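Local coordinates for member of DUF4221 family (Bacteroides vulgatus, PDB 3S9J), which is of unknown function but folds as a six-bladed beta-propeller of the DUF4221 family, at residues Ser202-Val213 against Trp268-Tyr279. Residues are numbered along the deposited sequence; the frame is centred on the assembly and turned at random.
With FMT (formic acid), chain H.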
ATOM      1  N   SER A 202       3.424   4.043   4.647  1.00 21.94           N
ATOM      2  CA  SER A 202       2.671   4.010   3.408  1.00 22.61           C
ATOM      3  C   SER A 202       2.971   5.290   2.655  1.00 22.23           C
ATOM      4  O   SER A 202       3.405   6.291   3.236  1.00 25.64           O
ATOM      5  CB  SER A 202       1.169   3.873   3.734  1.00 22.25           C
ATOM      6  OG  SER A 202       0.319   3.989   2.586  1.00 22.36           O
ATOM      7  N   TYR A 203       2.771   5.288   1.346  1.00 22.62           N
ATOM      8  CA  TYR A 203       3.019   6.510   0.574  1.00 23.44           C
ATOM      9  C   TYR A 203       2.099   6.499  -0.636  1.00 24.20           C
ATOM     10  O   TYR A 203       1.569   5.461  -1.035  1.00 23.62           O
ATOM     11  CB  TYR A 203       4.504   6.632   0.154  1.00 23.11           C
ATOM     12  CG  TYR A 203       4.983   5.565  -0.797  1.00 23.54           C
ATOM     13  CD1 TYR A 203       5.457   4.364  -0.325  1.00 21.50           C
ATOM     14  CD2 TYR A 203       4.948   5.765  -2.166  1.00 23.71           C
ATOM     15  CE1 TYR A 203       5.876   3.342  -1.171  1.00 23.19           C
ATOM     16  CE2 TYR A 203       5.363   4.784  -3.037  1.00 24.15           C
ATOM     17  CZ  TYR A 203       5.813   3.562  -2.552  1.00 22.74           C
ATOM     18  OH  TYR A 203       6.230   2.582  -3.402  1.00 25.06           O
ATOM     19  N   ASP A 204       1.927   7.663  -1.217  1.00 25.18           N
ATOM     20  CA  ASP A 204       1.266   7.777  -2.491  1.00 25.38           C
ATOM     21  C   ASP A 204       1.888   8.935  -3.256  1.00 26.38           C
ATOM     22  O   ASP A 204       2.589   9.769  -2.683  1.00 25.74           O
ATOM     23  CB  ASP A 204      -0.244   7.966  -2.327  1.00 24.73           C
ATOM     24  CG  ASP A 204      -1.060   7.365  -3.484  1.00 28.70           C
ATOM     25  OD1 ASP A 204      -0.490   7.074  -4.571  1.00 27.15           O
ATOM     26  OD2 ASP A 204      -2.282   7.156  -3.287  1.00 27.75           O
ATOM     27  N   TYR A 205       1.636   8.955  -4.558  1.00 26.86           N
ATOM     28  CA  TYR A 205       2.226   9.951  -5.437  1.00 26.46           C
ATOM     29  C   TYR A 205       1.124  10.652  -6.222  1.00 26.81           C
ATOM     30  O   TYR A 205       0.320  10.012  -6.864  1.00 27.55           O
ATOM     31  CB  TYR A 205       3.252   9.330  -6.384  1.00 27.72           C
ATOM     32  CG  TYR A 205       4.143  10.378  -7.053  1.00 27.81           C
ATOM     33  CD1 TYR A 205       5.215  10.931  -6.378  1.00 28.01           C
ATOM     34  CD2 TYR A 205       3.912  10.806  -8.366  1.00 31.07           C
ATOM     35  CE1 TYR A 205       6.018  11.870  -6.957  1.00 30.66           C
ATOM     36  CE2 TYR A 205       4.726  11.754  -8.953  1.00 33.61           C
ATOM     37  CZ  TYR A 205       5.777  12.275  -8.248  1.00 32.69           C
ATOM     38  OH  TYR A 205       6.610  13.204  -8.830  1.00 34.91           O
ATOM     39  N   ASN A 206       1.128  11.970  -6.149  1.00 28.95           N
ATOM     40  CA  ASN A 206       0.143  12.848  -6.772  1.00 30.12           C
ATOM     41  C   ASN A 206       0.798  13.379  -8.046  1.00 32.28           C
ATOM     42  O   ASN A 206       1.697  14.213  -7.987  1.00 32.79           O
ATOM     43  CB  ASN A 206      -0.172  13.957  -5.748  1.00 29.69           C
ATOM     44  CG  ASN A 206      -0.941  15.145  -6.322  1.00 33.31           C
ATOM     45  OD1 ASN A 206      -1.027  15.340  -7.535  1.00 35.77           O
ATOM     46  ND2 ASN A 206      -1.488  15.960  -5.427  1.00 34.11           N
ATOM     47  N   TYR A 207       0.388  12.846  -9.188  1.00 31.51           N
ATOM     48  CA  TYR A 207       1.015  13.212 -10.469  1.00 32.00           C
ATOM     49  C   TYR A 207       0.639  14.611 -10.923  1.00 34.13           C
ATOM     50  O   TYR A 207       1.409  15.265 -11.611  1.00 37.40           O
ATOM     51  CB  TYR A 207       0.695  12.202 -11.564  1.00 32.28           C
ATOM     52  CG  TYR A 207       1.445  10.879 -11.407  1.00 30.91           C
ATOM     53  CD1 TYR A 207       2.757  10.742 -11.884  1.00 31.44           C
ATOM     54  CD2 TYR A 207       0.839   9.776 -10.820  1.00 32.01           C
ATOM     55  CE1 TYR A 207       3.444   9.559 -11.760  1.00 30.64           C
ATOM     56  CE2 TYR A 207       1.528   8.571 -10.677  1.00 29.99           C
ATOM     57  CZ  TYR A 207       2.828   8.468 -11.174  1.00 32.55           C
ATOM     58  OH  TYR A 207       3.533   7.289 -11.056  1.00 32.45           O
ATOM     59  N   LYS A 208      -0.541  15.069 -10.528  1.00 33.81           N
ATOM     60  CA  LYS A 208      -0.973  16.439 -10.831  1.00 37.14           C
ATOM     61  C   LYS A 208       0.049  17.465 -10.346  1.00 38.69           C
ATOM     62  O   LYS A 208       0.400  18.407 -11.069  1.00 39.06           O
ATOM     63  CB  LYS A 208      -2.331  16.700 -10.164  1.00 38.08           C
ATOM     64  CG  LYS A 208      -2.928  18.127 -10.351  1.00 42.72           C
ATOM     65  CD  LYS A 208      -4.088  18.337  -9.341  1.00 46.99           C
ATOM     66  CE  LYS A 208      -4.473  19.787  -9.155  1.00 57.25           C
ATOM     67  NZ  LYS A 208      -5.549  20.186 -10.096  1.00 62.91           N
ATOM     68  N   GLU A 209       0.502  17.311  -9.105  1.00 36.96           N
ATOM     69  CA  GLU A 209       1.422  18.277  -8.491  1.00 37.79           C
ATOM     70  C   GLU A 209       2.841  17.740  -8.373  1.00 37.07           C
ATOM     71  O   GLU A 209       3.691  18.418  -7.802  1.00 39.94           O
ATOM     72  CB  GLU A 209       0.933  18.684  -7.089  1.00 38.27           C
ATOM     73  CG  GLU A 209      -0.456  19.286  -7.041  1.00 39.68           C
ATOM     74  CD  GLU A 209      -0.548  20.633  -7.763  1.00 47.47           C
ATOM     75  OE1 GLU A 209       0.503  21.247  -8.041  1.00 44.93           O
ATOM     76  OE2 GLU A 209      -1.677  21.071  -8.040  1.00 51.59           O
ATOM     77  N   SER A 210       3.095  16.539  -8.893  1.00 36.28           N
ATOM     78  CA  SER A 210       4.409  15.889  -8.782  1.00 36.66           C
ATOM     79  C   SER A 210       4.861  15.862  -7.322  1.00 35.59           C
ATOM     80  O   SER A 210       5.931  16.376  -6.944  1.00 36.09           O
ATOM     81  CB  SER A 210       5.425  16.584  -9.710  1.00 38.86           C
ATOM     82  OG  SER A 210       5.135  16.209 -11.041  1.00 38.61           O
ATOM     83  N   ARG A 211       4.007  15.256  -6.499  1.00 33.54           N
ATOM     84  CA  ARG A 211       4.085  15.395  -5.060  1.00 32.55           C
ATOM     85  C   ARG A 211       3.986  14.018  -4.384  1.00 31.37           C
ATOM     86  O   ARG A 211       3.045  13.271  -4.610  1.00 31.67           O
ATOM     87  CB  ARG A 211       2.947  16.318  -4.590  1.00 33.01           C
ATOM     88  CG  ARG A 211       2.791  16.492  -3.110  1.00 34.28           C
ATOM     89  CD  ARG A 211       1.784  17.592  -2.800  1.00 36.21           C
ATOM     90  NE  ARG A 211       2.365  18.903  -3.101  1.00 36.31           N
ATOM     91  CZ  ARG A 211       1.681  19.997  -3.400  1.00 43.63           C
ATOM     92  NH1 ARG A 211       0.355  19.986  -3.439  1.00 39.89           N
ATOM     93  NH2 ARG A 211       2.340  21.113  -3.667  1.00 45.01           N
ATOM     94  N   LEU A 212       4.972  13.739  -3.540  1.00 31.14           N
ATOM     95  CA  LEU A 212       5.078  12.499  -2.795  1.00 28.06           C
ATOM     96  C   LEU A 212       4.631  12.772  -1.375  1.00 28.39           C
ATOM     97  O   LEU A 212       5.064  13.745  -0.764  1.00 27.87           O
ATOM     98  CB  LEU A 212       6.513  12.038  -2.758  1.00 29.57           C
ATOM     99  CG  LEU A 212       6.862  10.804  -1.918  1.00 27.12           C
ATOM    100  CD1 LEU A 212       6.136   9.548  -2.433  1.00 26.82           C
ATOM    101  CD2 LEU A 212       8.394  10.611  -1.936  1.00 30.20           C
ATOM    102  N   VAL A 213       3.796  11.887  -0.847  1.00 29.39           N
ATOM    103  CA  VAL A 213       3.289  11.995   0.532  1.00 28.35           C
ATOM    104  C   VAL A 213       3.552  10.643   1.206  1.00 26.72           C
ATOM    105  O   VAL A 213       3.211   9.611   0.641  1.00 27.69           O
ATOM    106  CB  VAL A 213       1.777  12.321   0.554  1.00 28.87           C
ATOM    107  CG1 VAL A 213       1.278  12.496   2.024  1.00 28.41           C
ATOM    108  CG2 VAL A 213       1.486  13.566  -0.330  1.00 37.06           C
ATOM    109  N   TRP A 268      -2.238   3.564   8.887  1.00 24.57           N
ATOM    110  CA  TRP A 268      -2.027   2.581   7.818  1.00 22.95           C
ATOM    111  C   TRP A 268      -1.939   3.333   6.481  1.00 24.19           C
ATOM    112  O   TRP A 268      -1.056   4.179   6.359  1.00 23.84           O
ATOM    113  CB  TRP A 268      -3.048   1.426   7.864  1.00 21.14           C
ATOM    114  CG  TRP A 268      -2.568   0.180   7.171  1.00 21.13           C
ATOM    115  CD1 TRP A 268      -3.089  -0.391   6.049  1.00 21.31           C
ATOM    116  CD2 TRP A 268      -1.469  -0.632   7.558  1.00 20.56           C
ATOM    117  NE1 TRP A 268      -2.384  -1.515   5.720  1.00 21.66           N
ATOM    118  CE2 TRP A 268      -1.372  -1.683   6.622  1.00 21.29           C
ATOM    119  CE3 TRP A 268      -0.530  -0.568   8.598  1.00 22.94           C
ATOM    120  CZ2 TRP A 268      -0.409  -2.665   6.708  1.00 21.37           C
ATOM    121  CZ3 TRP A 268       0.440  -1.566   8.672  1.00 24.12           C
ATOM    122  CH2 TRP A 268       0.491  -2.598   7.728  1.00 23.64           C
ATOM    123  N   HIS A 269      -2.824   3.077   5.506  1.00 23.60           N
ATOM    124  CA  HIS A 269      -2.697   3.708   4.198  1.00 23.62           C
ATOM    125  C   HIS A 269      -2.687   5.233   4.267  1.00 24.11           C
ATOM    126  O   HIS A 269      -3.444   5.846   5.042  1.00 23.84           O
ATOM    127  CB  HIS A 269      -3.873   3.397   3.268  1.00 23.10           C
ATOM    128  CG  HIS A 269      -4.248   1.957   3.148  1.00 21.68           C
ATOM    129  ND1 HIS A 269      -3.402   0.998   2.621  1.00 23.29           N
ATOM    130  CD2 HIS A 269      -5.437   1.350   3.349  1.00 22.06           C
ATOM    131  CE1 HIS A 269      -4.049  -0.149   2.550  1.00 25.16           C
ATOM    132  NE2 HIS A 269      -5.285   0.034   2.996  1.00 21.28           N
ATOM    133  N   ILE A 270      -1.881   5.840   3.406  1.00 23.25           N
ATOM    134  CA  ILE A 270      -2.162   7.183   2.923  1.00 26.60           C
ATOM    135  C   ILE A 270      -2.473   7.046   1.426  1.00 24.43           C
ATOM    136  O   ILE A 270      -1.727   6.429   0.674  1.00 25.59           O
ATOM    137  CB  ILE A 270      -1.020   8.206   3.247  1.00 28.04           C
ATOM    138  CG1 ILE A 270      -1.394   9.649   2.807  1.00 29.64           C
ATOM    139  CG2 ILE A 270       0.315   7.779   2.631  1.00 27.13           C
ATOM    140  CD1 ILE A 270      -2.576  10.254   3.597  1.00 27.26           C
HETATM  141  N   MSE A 271      -3.591   7.628   0.998  1.00 25.01           N
HETATM  142  CA  MSE A 271      -4.070   7.461  -0.366  1.00 26.06           C
HETATM  143  C   MSE A 271      -4.483   8.800  -0.947  1.00 28.35           C
HETATM  144  O   MSE A 271      -5.251   9.539  -0.334  1.00 29.88           O
HETATM  145  CB  MSE A 271      -5.264   6.503  -0.406  1.00 26.59           C
HETATM  146  CG  MSE A 271      -4.987   5.198   0.157  1.00 32.47           C
HETATM  147 SE   MSE A 271      -6.557   4.043  -0.052  0.75 32.47          SE
HETATM  148  CE  MSE A 271      -6.992   4.193  -1.582  1.00 15.82           C
ATOM    149  N   TYR A 272      -3.998   9.091  -2.151  1.00 26.22           N
ATOM    150  CA  TYR A 272      -4.406  10.276  -2.878  1.00 26.94           C
ATOM    151  C   TYR A 272      -5.602   9.956  -3.753  1.00 27.00           C
ATOM    152  O   TYR A 272      -5.635   8.920  -4.396  1.00 26.20           O
ATOM    153  CB  TYR A 272      -3.254  10.780  -3.759  1.00 28.58           C
ATOM    154  CG  TYR A 272      -3.627  11.975  -4.594  1.00 29.20           C
ATOM    155  CD1 TYR A 272      -4.130  13.104  -4.005  1.00 30.46           C
ATOM    156  CD2 TYR A 272      -3.446  11.977  -5.962  1.00 31.00           C
ATOM    157  CE1 TYR A 272      -4.493  14.206  -4.765  1.00 33.44           C
ATOM    158  CE2 TYR A 272      -3.805  13.090  -6.738  1.00 29.43           C
ATOM    159  CZ  TYR A 272      -4.320  14.192  -6.137  1.00 34.78           C
ATOM    160  OH  TYR A 272      -4.690  15.317  -6.864  1.00 35.34           O
ATOM    161  N   ASP A 273      -6.596  10.841  -3.742  1.00 27.34           N
ATOM    162  CA  ASP A 273      -7.782  10.744  -4.580  1.00 29.34           C
ATOM    163  C   ASP A 273      -7.610  11.761  -5.722  1.00 31.09           C
ATOM    164  O   ASP A 273      -7.779  12.977  -5.509  1.00 33.11           O
ATOM    165  CB  ASP A 273      -9.018  11.078  -3.723  1.00 30.03           C
ATOM    166  CG  ASP A 273     -10.335  10.992  -4.482  1.00 32.67           C
ATOM    167  OD1 ASP A 273     -10.351  11.188  -5.730  1.00 30.87           O
ATOM    168  OD2 ASP A 273     -11.367  10.728  -3.795  1.00 29.61           O
ATOM    169  N   LYS A 274      -7.265  11.251  -6.909  1.00 30.60           N
ATOM    170  CA  LYS A 274      -6.969  12.083  -8.098  1.00 33.98           C
ATOM    171  C   LYS A 274      -8.219  12.745  -8.673  1.00 33.55           C
ATOM    172  O   LYS A 274      -8.102  13.712  -9.406  1.00 35.45           O
ATOM    173  CB  LYS A 274      -6.243  11.265  -9.198  1.00 33.28           C
ATOM    174  CG  LYS A 274      -7.069  10.150  -9.875  1.00 36.30           C
ATOM    175  CD  LYS A 274      -6.187   9.114 -10.680  1.00 43.45           C
ATOM    176  CE  LYS A 274      -6.900   7.706 -10.832  1.00 42.93           C
ATOM    177  NZ  LYS A 274      -6.336   6.575 -11.761  1.00 33.27           N
ATOM    178  N   TYR A 275      -9.404  12.227  -8.341  1.00 31.18           N
ATOM    179  CA  TYR A 275     -10.665  12.740  -8.892  1.00 33.25           C
ATOM    180  C   TYR A 275     -11.174  13.919  -8.095  1.00 35.36           C
ATOM    181  O   TYR A 275     -11.617  14.907  -8.653  1.00 35.76           O
ATOM    182  CB  TYR A 275     -11.728  11.640  -8.991  1.00 32.55           C
ATOM    183  CG  TYR A 275     -11.260  10.502  -9.888  1.00 30.62           C
ATOM    184  CD1 TYR A 275     -11.288  10.637 -11.268  1.00 33.27           C
ATOM    185  CD2 TYR A 275     -10.760   9.320  -9.342  1.00 29.06           C
ATOM    186  CE1 TYR A 275     -10.822   9.623 -12.111  1.00 31.94           C
ATOM    187  CE2 TYR A 275     -10.315   8.269 -10.172  1.00 29.47           C
ATOM    188  CZ  TYR A 275     -10.342   8.425 -11.553  1.00 29.84           C
ATOM    189  OH  TYR A 275      -9.899   7.425 -12.370  1.00 29.70           O
ATOM    190  N   ARG A 276     -11.110  13.817  -6.778  1.00 35.74           N
ATOM    191  CA  ARG A 276     -11.607  14.886  -5.903  1.00 36.17           C
ATOM    192  C   ARG A 276     -10.490  15.763  -5.324  1.00 37.14           C
ATOM    193  O   ARG A 276     -10.778  16.772  -4.679  1.00 37.96           O
ATOM    194  CB  ARG A 276     -12.471  14.268  -4.797  1.00 36.93           C
ATOM    195  CG  ARG A 276     -13.871  13.926  -5.286  1.00 36.16           C
ATOM    196  CD  ARG A 276     -14.461  12.753  -4.596  1.00 38.08           C
ATOM    197  NE  ARG A 276     -13.708  11.563  -4.936  1.00 31.05           N
ATOM    198  CZ  ARG A 276     -13.962  10.764  -5.972  1.00 34.66           C
ATOM    199  NH1 ARG A 276     -15.021  10.973  -6.765  1.00 35.27           N
ATOM    200  NH2 ARG A 276     -13.158   9.735  -6.197  1.00 33.74           N
ATOM    201  N   ASN A 277      -9.234  15.405  -5.585  1.00 35.02           N
ATOM    202  CA  ASN A 277      -8.066  16.137  -5.086  1.00 35.53           C
ATOM    203  C   ASN A 277      -8.024  16.245  -3.541  1.00 35.53           C
ATOM    204  O   ASN A 277      -7.854  17.329  -2.967  1.00 36.12           O
ATOM    205  CB  ASN A 277      -7.997  17.532  -5.748  1.00 38.25           C
ATOM    206  CG  ASN A 277      -6.603  18.142  -5.710  1.00 39.10           C
ATOM    207  OD1 ASN A 277      -5.599  17.445  -5.583  1.00 42.65           O
ATOM    208  ND2 ASN A 277      -6.539  19.470  -5.857  1.00 38.82           N
ATOM    209  N   VAL A 278      -8.187  15.095  -2.896  1.00 31.99           N
ATOM    210  CA  VAL A 278      -8.134  14.954  -1.440  1.00 31.33           C
ATOM    211  C   VAL A 278      -7.256  13.760  -1.093  1.00 30.26           C
ATOM    212  O   VAL A 278      -6.858  13.012  -1.974  1.00 28.84           O
ATOM    213  CB  VAL A 278      -9.561  14.772  -0.830  1.00 33.82           C
ATOM    214  CG1 VAL A 278     -10.423  16.009  -1.071  1.00 33.28           C
ATOM    215  CG2 VAL A 278     -10.244  13.541  -1.397  1.00 29.97           C
ATOM    216  N   TYR A 279      -6.932  13.613   0.184  1.00 30.53           N
ATOM    217  CA  TYR A 279      -6.186  12.461   0.680  1.00 28.01           C
ATOM    218  C   TYR A 279      -6.992  11.749   1.746  1.00 29.41           C
ATOM    219  O   TYR A 279      -7.756  12.377   2.481  1.00 29.25           O
ATOM    220  CB  TYR A 279      -4.846  12.884   1.282  1.00 29.27           C
ATOM    221  CG  TYR A 279      -3.945  13.614   0.322  1.00 28.54           C
ATOM    222  CD1 TYR A 279      -4.102  14.989   0.097  1.00 32.29           C
ATOM    223  CD2 TYR A 279      -2.940  12.934  -0.373  1.00 33.46           C
ATOM    224  CE1 TYR A 279      -3.273  15.666  -0.819  1.00 32.81           C
ATOM    225  CE2 TYR A 279      -2.108  13.600  -1.269  1.00 34.55           C
ATOM    226  CZ  TYR A 279      -2.281  14.954  -1.491  1.00 33.45           C
ATOM    227  OH  TYR A 279      -1.465  15.610  -2.375  1.00 30.17           O
TER
HETATM  228  C   FMT H 406       6.433  13.042 -12.633  1.00 53.87           C
HETATM  229  O1  FMT H 406       6.203  13.388 -11.470  1.00 48.05           O
HETATM  230  O2  FMT H 406       5.870  12.097 -13.199  1.00 55.00           O
HETATM  231  O   HOH W   1      -4.808   6.162  -4.134  1.00 40.77           O
HETATM  232  O   HOH W   2      -3.068  18.435  -4.886  1.00 38.72           O
HETATM  233  O   HOH W   3      -3.663  21.008  -5.867  1.00 45.99           O
HETATM  234  O   HOH W   4      -1.867  18.230  -2.604  1.00 35.81           O
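Asn206 and Tyr272 both set CG anti to the backbone N (chi1 167° for Asn206), and this lays the Asn206 amide over one face of the Tyr272 ring. The two planes are 12° apart, and Asn206 CG lies 3.4 Å above the Tyr272 ring plane, offset toward the rim, in a stacked arrangement. Asn206 CB adds a CH-pi contact, 3.9 Å from the Tyr272 ring centroid. In the plane of the same amide, Asn206 ND2 donates to Tyr279 OH at 3.1 Å. A water accepts from ND2 and donates to Asn277 OD1. Asn277 OD1 also accepts from Tyr272 OH at 2.6 Å, with the hydroxyl above the carbonyl plane. Asn206 OD1 turns back to its own hairpin and accepts from Glu209 N in an Asx motif. A phenylalanine in place of Tyr272 would probably leave Asn277 OD1 without its hydroxyl donor and its amide freer to turn.

The backbones of strands 202-206 and 268-273 run nearly parallel but do not hydrogen-bond to each other; side chains bridge them. Ile270 N donates to Ser202 OG at 3.0 Å, and Ser202 OG is also hydrogen-bonded to Asn135 O. Tyr272 N donates almost straight (172°) to Asp204 OD2 at 2.8 Å, from above the carboxylate plane. A water bridges this oxygen to Tyr272 O. Apolar contacts fill in beside them: Val213 CG1 meets Ile270 CG1 at 4.0 Å, and Val213 CG2 meets Tyr279 CE2 at 3.7 Å.

Each segment takes in most of the first strand and part of the second strand of its own four-stranded antiparallel sheet, so the contact joins two neighbouring blades of the propeller. Its chemistry implies a seam held by polar side chains and water, with both the NH2 and the carbonyl of the Asn206 amide engaged and the backbone N-H groups of Ile270 and Tyr272 satisfied from the next blade.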